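Local coordinates for protein amidase, hydantoinase/carbamoylase family (Burkholderia ambifaria, PDB 5TP4) that probably hydrolyses N-carbamoyl-L-amino acids as a zinc-dependent amidase of the peptidase M20 family, at residues Leu41-Asp46 with Gly173-Ala178; Thr135-Ala140 with Gly365-Leu370. All blocks are in the same frame, centred on the assembly; numbering follows the deposited sequence.

Contact 1 (Leu41-Asp46 with Gly173-Ala178); sequences LALTDD and GAALDA. With EDO (1,2-ethanediol), chain C.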
ATOM      1  N   LEU B  41     -16.706 -23.861  -9.413  1.00 14.29           N
ATOM      2  CA  LEU B  41     -15.278 -23.918  -9.719  1.00 12.33           C
ATOM      3  C   LEU B  41     -14.971 -25.117 -10.609  1.00 12.45           C
ATOM      4  O   LEU B  41     -15.511 -26.211 -10.423  1.00 14.98           O
ATOM      5  CB  LEU B  41     -14.471 -23.982  -8.412  1.00 16.65           C
ATOM      6  CG  LEU B  41     -14.362 -22.621  -7.717  1.00 20.38           C
ATOM      7  CD1 LEU B  41     -13.922 -22.767  -6.270  1.00 25.35           C
ATOM      8  CD2 LEU B  41     -13.385 -21.759  -8.475  1.00 22.01           C
ATOM      9  N   ALA B  42     -14.096 -24.901 -11.595  1.00 13.51           N
ATOM     10  CA  ALA B  42     -13.827 -25.903 -12.615  1.00 13.16           C
ATOM     11  C   ALA B  42     -13.577 -27.290 -12.025  1.00 13.12           C
ATOM     12  O   ALA B  42     -12.758 -27.469 -11.117  1.00 13.89           O
ATOM     13  CB  ALA B  42     -12.625 -25.448 -13.449  1.00 14.25           C
ATOM     14  N   LEU B  43     -14.311 -28.266 -12.541  1.00 13.20           N
ATOM     15  CA  LEU B  43     -14.162 -29.698 -12.256  1.00 12.02           C
ATOM     16  C   LEU B  43     -14.510 -30.093 -10.825  1.00 17.80           C
ATOM     17  O   LEU B  43     -14.219 -31.225 -10.425  1.00 20.77           O
ATOM     18  CB  LEU B  43     -12.749 -30.199 -12.609  1.00 12.31           C
ATOM     19  CG  LEU B  43     -12.373 -29.783 -14.044  1.00 13.44           C
ATOM     20  CD1 LEU B  43     -10.978 -30.326 -14.429  1.00 14.22           C
ATOM     21  CD2 LEU B  43     -13.403 -30.235 -15.084  1.00 13.29           C
ATOM     22  N   THR B  44     -15.149 -29.215 -10.054  1.00 16.05           N
ATOM     23  CA  THR B  44     -15.756 -29.623  -8.808  1.00 15.18           C
ATOM     24  C   THR B  44     -17.098 -30.282  -9.096  1.00 14.87           C
ATOM     25  O   THR B  44     -17.579 -30.273 -10.227  1.00 14.22           O
ATOM     26  CB  THR B  44     -15.958 -28.434  -7.871  1.00 15.34           C
ATOM     27  OG1 THR B  44     -16.817 -27.472  -8.504  1.00 17.47           O
ATOM     28  CG2 THR B  44     -14.615 -27.793  -7.513  1.00 16.57           C
ATOM     29  N   ASP B  45     -17.689 -30.872  -8.044  1.00 17.56           N
ATOM     30  CA  ASP B  45     -19.013 -31.485  -8.166  1.00 20.78           C
ATOM     31  C   ASP B  45     -20.037 -30.518  -8.762  1.00 18.36           C
ATOM     32  O   ASP B  45     -20.816 -30.901  -9.641  1.00 14.39           O
ATOM     33  CB  ASP B  45     -19.502 -31.989  -6.810  1.00 16.47           C
ATOM     34  CG  ASP B  45     -18.812 -33.267  -6.360  1.00 24.26           C
ATOM     35  OD1 ASP B  45     -18.170 -33.951  -7.184  1.00 26.94           O
ATOM     36  OD2 ASP B  45     -18.929 -33.606  -5.163  1.00 29.30           O
ATOM     37  N   ASP B  46     -20.047 -29.251  -8.318  1.00 18.08           N
ATOM     38  CA  ASP B  46     -21.027 -28.317  -8.879  1.00 13.33           C
ATOM     39  C   ASP B  46     -20.731 -27.957 -10.328  1.00 13.04           C
ATOM     40  O   ASP B  46     -21.672 -27.753 -11.106  1.00 12.95           O
ATOM     41  CB  ASP B  46     -21.134 -27.054  -8.014  1.00 15.95           C
ATOM     42  CG  ASP B  46     -22.017 -27.279  -6.802  1.00 25.78           C
ATOM     43  OD1 ASP B  46     -22.963 -28.111  -6.911  1.00 20.55           O
ATOM     44  OD2 ASP B  46     -21.776 -26.648  -5.744  1.00 24.70           O
ATOM     45  N   GLY B 173      -5.807 -33.542 -14.244  1.00 17.48           N
ATOM     46  CA  GLY B 173      -6.168 -34.877 -14.712  1.00 18.39           C
ATOM     47  C   GLY B 173      -6.928 -35.670 -13.662  1.00 19.13           C
ATOM     48  O   GLY B 173      -7.951 -36.299 -13.955  1.00 17.61           O
ATOM     49  N   ALA B 174      -6.429 -35.664 -12.425  1.00 17.75           N
ATOM     50  CA  ALA B 174      -7.165 -36.309 -11.341  1.00 19.55           C
ATOM     51  C   ALA B 174      -8.556 -35.706 -11.191  1.00 24.44           C
ATOM     52  O   ALA B 174      -9.531 -36.427 -10.944  1.00 20.47           O
ATOM     53  CB  ALA B 174      -6.387 -36.183 -10.029  1.00 23.41           C
ATOM     54  N   ALA B 175      -8.672 -34.379 -11.352  1.00 19.85           N
ATOM     55  CA  ALA B 175      -9.976 -33.737 -11.198  1.00 19.97           C
ATOM     56  C   ALA B 175     -10.910 -34.108 -12.345  1.00 17.67           C
ATOM     57  O   ALA B 175     -12.127 -34.236 -12.144  1.00 18.00           O
ATOM     58  CB  ALA B 175      -9.814 -32.218 -11.101  1.00 19.29           C
ATOM     59  N   LEU B 176     -10.366 -34.253 -13.555  1.00 17.01           N
ATOM     60  CA  LEU B 176     -11.170 -34.745 -14.674  1.00 16.76           C
ATOM     61  C   LEU B 176     -11.708 -36.140 -14.377  1.00 17.63           C
ATOM     62  O   LEU B 176     -12.876 -36.439 -14.665  1.00 19.80           O
ATOM     63  CB  LEU B 176     -10.350 -34.764 -15.966  1.00 14.10           C
ATOM     64  CG  LEU B 176     -10.007 -33.413 -16.603  1.00 15.27           C
ATOM     65  CD1 LEU B 176      -8.978 -33.588 -17.761  1.00 15.88           C
ATOM     66  CD2 LEU B 176     -11.270 -32.719 -17.111  1.00 16.18           C
ATOM     67  N   ASP B 177     -10.865 -37.004 -13.804  1.00 20.71           N
ATOM     68  CA  ASP B 177     -11.296 -38.359 -13.473  1.00 18.60           C
ATOM     69  C   ASP B 177     -12.389 -38.342 -12.407  1.00 24.26           C
ATOM     70  O   ASP B 177     -13.356 -39.109 -12.489  1.00 24.48           O
ATOM     71  CB  ASP B 177     -10.113 -39.200 -13.007  1.00 20.20           C
ATOM     72  CG  ASP B 177      -9.143 -39.515 -14.128  1.00 23.54           C
ATOM     73  OD1 ASP B 177      -9.554 -39.488 -15.305  1.00 25.51           O
ATOM     74  OD2 ASP B 177      -7.968 -39.792 -13.833  1.00 23.99           O
ATOM     75  N   ALA B 178     -12.258 -37.463 -11.412  1.00 23.12           N
ATOM     76  CA  ALA B 178     -13.289 -37.331 -10.384  1.00 25.51           C
ATOM     77  C   ALA B 178     -14.591 -36.800 -10.968  1.00 26.64           C
ATOM     78  O   ALA B 178     -15.681 -37.211 -10.550  1.00 26.32           O
ATOM     79  CB  ALA B 178     -12.797 -36.411  -9.267  1.00 22.90           C
TER
HETATM   80  C1  EDO C 508     -26.118 -27.629  -6.522  1.00 36.90           C
HETATM   81  O1  EDO C 508     -25.484 -28.377  -5.475  1.00 45.32           O
HETATM   82  C2  EDO C 508     -26.920 -26.481  -5.916  1.00 26.14           C
HETATM   83  O2  EDO C 508     -26.026 -25.701  -5.127  1.00 29.64           O
HETATM   84  O   HOH W   1     -18.057 -34.865  -9.981  1.00 29.83           O
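A single leucine, Leu43, seated at a positive phi of 67° in a tight turn, makes all the direct contact that residues 41-46 have with the helical residues 173-178. Its CB meets the CB of Ala175 at 3.9 Å, while farther out its CD1 lies against CD2 of Leu176, 3.6 Å away, and CD2 of Leu43 also touches that methyl. With CG placed anti to its own carbonyl carbon (chi1 -51°), Leu43 carries its branched end along the helix surface from Ala175 to Leu176, whose side chain it meets at a slant. The turn is a type II beta turn from Leu41 to Thr44, and it leads straight into helix 45-60, with Thr44 as N-cap. Leu41 O is gripped twice, by Thr44 N at 3.0 Å and by Thr44 OG1 at 2.6 Å, the hydroxyl lying in the carbonyl plane on a lone pair. Beside this apolar patch a water donates to Asp45 OD1 at 2.9 Å and, weakly, to Ala178 O, bridging the start of one helix to the other. Arg141, from another loop, packs on both Leu43 and Ala175 and donates through NH1 to Ala42 O.

Contact 2 (Thr135-Ala140 with Gly365-Leu370); sequences TNEEGA and GHDAIL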
ATOM      1  N   THR B 135     -13.116 -25.976 -20.653  1.00 11.30           N
ATOM      2  CA  THR B 135     -12.672 -26.270 -19.291  1.00 12.01           C
ATOM      3  C   THR B 135     -11.882 -25.119 -18.683  1.00 11.24           C
ATOM      4  O   THR B 135     -11.007 -24.536 -19.331  1.00 11.36           O
ATOM      5  CB  THR B 135     -11.795 -27.527 -19.299  1.00 11.96           C
ATOM      6  OG1 THR B 135     -12.579 -28.642 -19.725  1.00 12.72           O
ATOM      7  CG2 THR B 135     -11.199 -27.795 -17.918  1.00 13.48           C
ATOM      8  N   ASN B 136     -12.166 -24.828 -17.401  1.00 11.47           N
ATOM      9  CA  ASN B 136     -11.333 -23.935 -16.576  1.00 11.89           C
ATOM     10  C   ASN B 136     -11.000 -22.626 -17.293  1.00 13.36           C
ATOM     11  O   ASN B 136      -9.841 -22.196 -17.348  1.00 11.46           O
ATOM     12  CB  ASN B 136     -10.044 -24.637 -16.148  1.00 12.34           C
ATOM     13  CG  ASN B 136      -9.340 -23.939 -14.981  1.00 17.30           C
ATOM     14  OD1 ASN B 136      -9.753 -24.078 -13.834  1.00 16.90           O
ATOM     15  ND2 ASN B 136      -8.249 -23.231 -15.267  1.00 17.09           N
ATOM     16  N   GLU B 137     -12.030 -21.961 -17.819  1.00 15.13           N
ATOM     17  CA  GLU B 137     -11.790 -20.638 -18.387  1.00 11.86           C
ATOM     18  C   GLU B 137     -11.329 -19.649 -17.320  1.00 12.32           C
ATOM     19  O   GLU B 137     -10.520 -18.759 -17.603  1.00 11.35           O
ATOM     20  CB  GLU B 137     -13.062 -20.124 -19.083  1.00  8.82           C
ATOM     21  CG  GLU B 137     -12.918 -18.719 -19.732  1.00 11.13           C
ATOM     22  CD  GLU B 137     -13.052 -17.567 -18.745  1.00 16.64           C
ATOM     23  OE1 GLU B 137     -13.477 -17.794 -17.598  1.00 13.91           O
ATOM     24  OE2 GLU B 137     -12.726 -16.420 -19.115  1.00 19.75           O
ATOM     25  N   GLU B 138     -11.819 -19.793 -16.084  1.00 10.78           N
ATOM     26  CA  GLU B 138     -11.633 -18.738 -15.097  1.00 12.82           C
ATOM     27  C   GLU B 138     -10.226 -18.657 -14.510  1.00 13.44           C
ATOM     28  O   GLU B 138      -9.877 -17.613 -13.955  1.00 14.76           O
ATOM     29  CB  GLU B 138     -12.648 -18.909 -13.970  1.00 15.25           C
ATOM     30  CG  GLU B 138     -14.068 -18.574 -14.404  1.00 14.16           C
ATOM     31  CD  GLU B 138     -14.327 -17.069 -14.579  1.00 22.03           C
ATOM     32  OE1 GLU B 138     -13.402 -16.242 -14.377  1.00 19.65           O
ATOM     33  OE2 GLU B 138     -15.485 -16.707 -14.895  1.00 22.51           O
ATOM     34  N   GLY B 139      -9.422 -19.717 -14.590  1.00 15.76           N
ATOM     35  CA  GLY B 139      -8.098 -19.668 -13.993  1.00 15.30           C
ATOM     36  C   GLY B 139      -8.067 -19.518 -12.479  1.00 19.48           C
ATOM     37  O   GLY B 139      -7.075 -19.025 -11.930  1.00 20.20           O
ATOM     38  N   ALA B 140      -9.130 -19.922 -11.785  1.00 19.62           N
ATOM     39  CA  ALA B 140      -9.199 -19.779 -10.332  1.00 14.86           C
ATOM     40  C   ALA B 140      -8.697 -21.037  -9.622  1.00 21.84           C
ATOM     41  O   ALA B 140      -7.785 -20.972  -8.787  1.00 20.83           O
ATOM     42  CB  ALA B 140     -10.642 -19.461  -9.904  1.00 18.62           C
ATOM     43  N   GLY B 365     -10.115 -10.984 -20.652  1.00 14.43           N
ATOM     44  CA  GLY B 365      -9.868 -12.215 -21.381  1.00 17.73           C
ATOM     45  C   GLY B 365     -11.123 -13.047 -21.550  1.00 13.49           C
ATOM     46  O   GLY B 365     -12.050 -12.999 -20.742  1.00 14.45           O
ATOM     47  N   HIS B 366     -11.162 -13.791 -22.655  1.00  9.25           N
ATOM     48  CA  HIS B 366     -12.227 -14.736 -22.951  1.00 11.60           C
ATOM     49  C   HIS B 366     -11.603 -15.866 -23.731  1.00 13.66           C
ATOM     50  O   HIS B 366     -10.539 -15.703 -24.334  1.00 10.47           O
ATOM     51  CB  HIS B 366     -13.340 -14.131 -23.805  1.00 13.26           C
ATOM     52  CG  HIS B 366     -13.972 -12.943 -23.168  1.00 12.97           C
ATOM     53  ND1 HIS B 366     -14.763 -13.046 -22.041  1.00 15.18           N
ATOM     54  CD2 HIS B 366     -13.862 -11.624 -23.443  1.00 12.21           C
ATOM     55  CE1 HIS B 366     -15.144 -11.835 -21.670  1.00 12.56           C
ATOM     56  NE2 HIS B 366     -14.608 -10.955 -22.497  1.00 12.02           N
ATOM     57  N   ASP B 367     -12.296 -16.999 -23.756  1.00 10.06           N
ATOM     58  CA  ASP B 367     -11.843 -18.073 -24.638  1.00 10.58           C
ATOM     59  C   ASP B 367     -11.720 -17.603 -26.082  1.00  9.95           C
ATOM     60  O   ASP B 367     -10.839 -18.086 -26.808  1.00  9.22           O
ATOM     61  CB  ASP B 367     -12.812 -19.238 -24.538  1.00  9.42           C
ATOM     62  CG  ASP B 367     -12.766 -19.912 -23.167  1.00 10.30           C
ATOM     63  OD1 ASP B 367     -11.681 -20.430 -22.770  1.00 12.33           O
ATOM     64  OD2 ASP B 367     -13.822 -19.922 -22.463  1.00 11.53           O
ATOM     65  N   ALA B 368     -12.590 -16.681 -26.518  1.00 11.12           N
ATOM     66  CA  ALA B 368     -12.479 -16.125 -27.869  1.00  9.30           C
ATOM     67  C   ALA B 368     -11.094 -15.561 -28.169  1.00  8.74           C
ATOM     68  O   ALA B 368     -10.655 -15.609 -29.322  1.00  9.74           O
ATOM     69  CB  ALA B 368     -13.518 -15.027 -28.088  1.00  7.82           C
ATOM     70  N   ILE B 369     -10.406 -15.007 -27.163  1.00  9.08           N
ATOM     71  CA  ILE B 369      -9.060 -14.462 -27.383  1.00  9.22           C
ATOM     72  C   ILE B 369      -8.115 -15.544 -27.901  1.00 12.80           C
ATOM     73  O   ILE B 369      -7.330 -15.335 -28.856  1.00 11.10           O
ATOM     74  CB  ILE B 369      -8.520 -13.841 -26.081  1.00  9.00           C
ATOM     75  CG1 ILE B 369      -9.369 -12.645 -25.680  1.00 13.92           C
ATOM     76  CG2 ILE B 369      -7.039 -13.446 -26.285  1.00 12.10           C
ATOM     77  CD1 ILE B 369      -9.379 -11.521 -26.700  1.00 15.58           C
ATOM     78  N   LEU B 370      -8.148 -16.714 -27.253  1.00  9.35           N
ATOM     79  CA  LEU B 370      -7.307 -17.829 -27.674  1.00 10.13           C
ATOM     80  C   LEU B 370      -7.738 -18.350 -29.036  1.00 10.78           C
ATOM     81  O   LEU B 370      -6.891 -18.653 -29.884  1.00 12.71           O
ATOM     82  CB  LEU B 370      -7.368 -18.960 -26.645  1.00 10.69           C
ATOM     83  CG  LEU B 370      -6.551 -18.865 -25.348  1.00 12.96           C
ATOM     84  CD1 LEU B 370      -5.077 -19.067 -25.602  1.00 14.11           C
ATOM     85  CD2 LEU B 370      -6.811 -17.534 -24.565  1.00 14.14           C
TER
HETATM   86  O   HOH W   2     -10.831 -22.451 -21.291  1.00 12.72           O
HETATM   87  O   HOH W   3     -15.054 -15.426 -20.758  1.00 13.31           O
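The backbones come closest where CA of Glu137 lies 6.8 Å from CA of Asp367, the loop 135-140 having no regular structure while 365-370 runs from an extended lead-in into helix 367-372. No direct hydrogen bond joins them; two acidic side chains meet instead, carbon against oxygen. CG of Glu137 approaches Asp367 OD2 to 3.1 Å, and its CB lies 3.5 Å from that same Asp367 oxygen. Glu137 starts out with CG opposite the backbone nitrogen (chi1 -180°) and then bends at chi2 (-81°), which takes its carboxylate past the aspartate toward Gly365 and His366. The two carboxylate planes stand 76° apart, and OE2 of Glu137 lies 5.0 Å from OD2 of Asp367.

Water supplies the polar links. One molecule donates to Asp367 OD1 at 2.6 Å and to Thr135 O, and the same carboxylate oxygen is hydrogen-bonded to Ser149 OG. Another donates to Glu137 OE2 at 3.0 Å and lies in the ring plane of His366, 2.7 Å from its ND1. These links border the dinuclear zinc centre of the M20 family: Glu137 and Glu138 are zinc ligands in a structure of this protein, although neither binds metal in this chain, where the side chain of Glu137 stops about 4 Å from a zinc ion. His366 meets the ring of the zinc ligand His198, and Asp94 accepts from the backbone nitrogens of Glu137 and Glu138.

The loop 135-140 follows strand 129-133 and precedes helix 147-153, on which Asn136 and Leu370 both pack. Across from it, His366 and Ala368 rest on strand 377-382, and Asp367 lies against Tyr194 and Glu196 of strand 193-199.

Contacts 1 and 2 have centres 16 Å apart and interlock along the chain, their segments running 41-46, 135-140, 173-178, 365-370. The two early segments touch directly: CB of Ala42 lies 3.2 Å from Asn136 OD1, and CD2 of Leu41 packs on CB of Ala140 at 3.9 Å. The centre of contact 2 is about 6 Å from the centre of the chain, beside the mixed sheet and the zinc ions, whereas the centre of contact 1 is about 22 Å from it, where the turn that leads into helix 45-60 meets helix 172-179. Distant parts of the sequence thus converge at two points, one bordering the metal site and one farther out, whose Leu43 side chain is still about 11 Å from that of the zinc ligand His92.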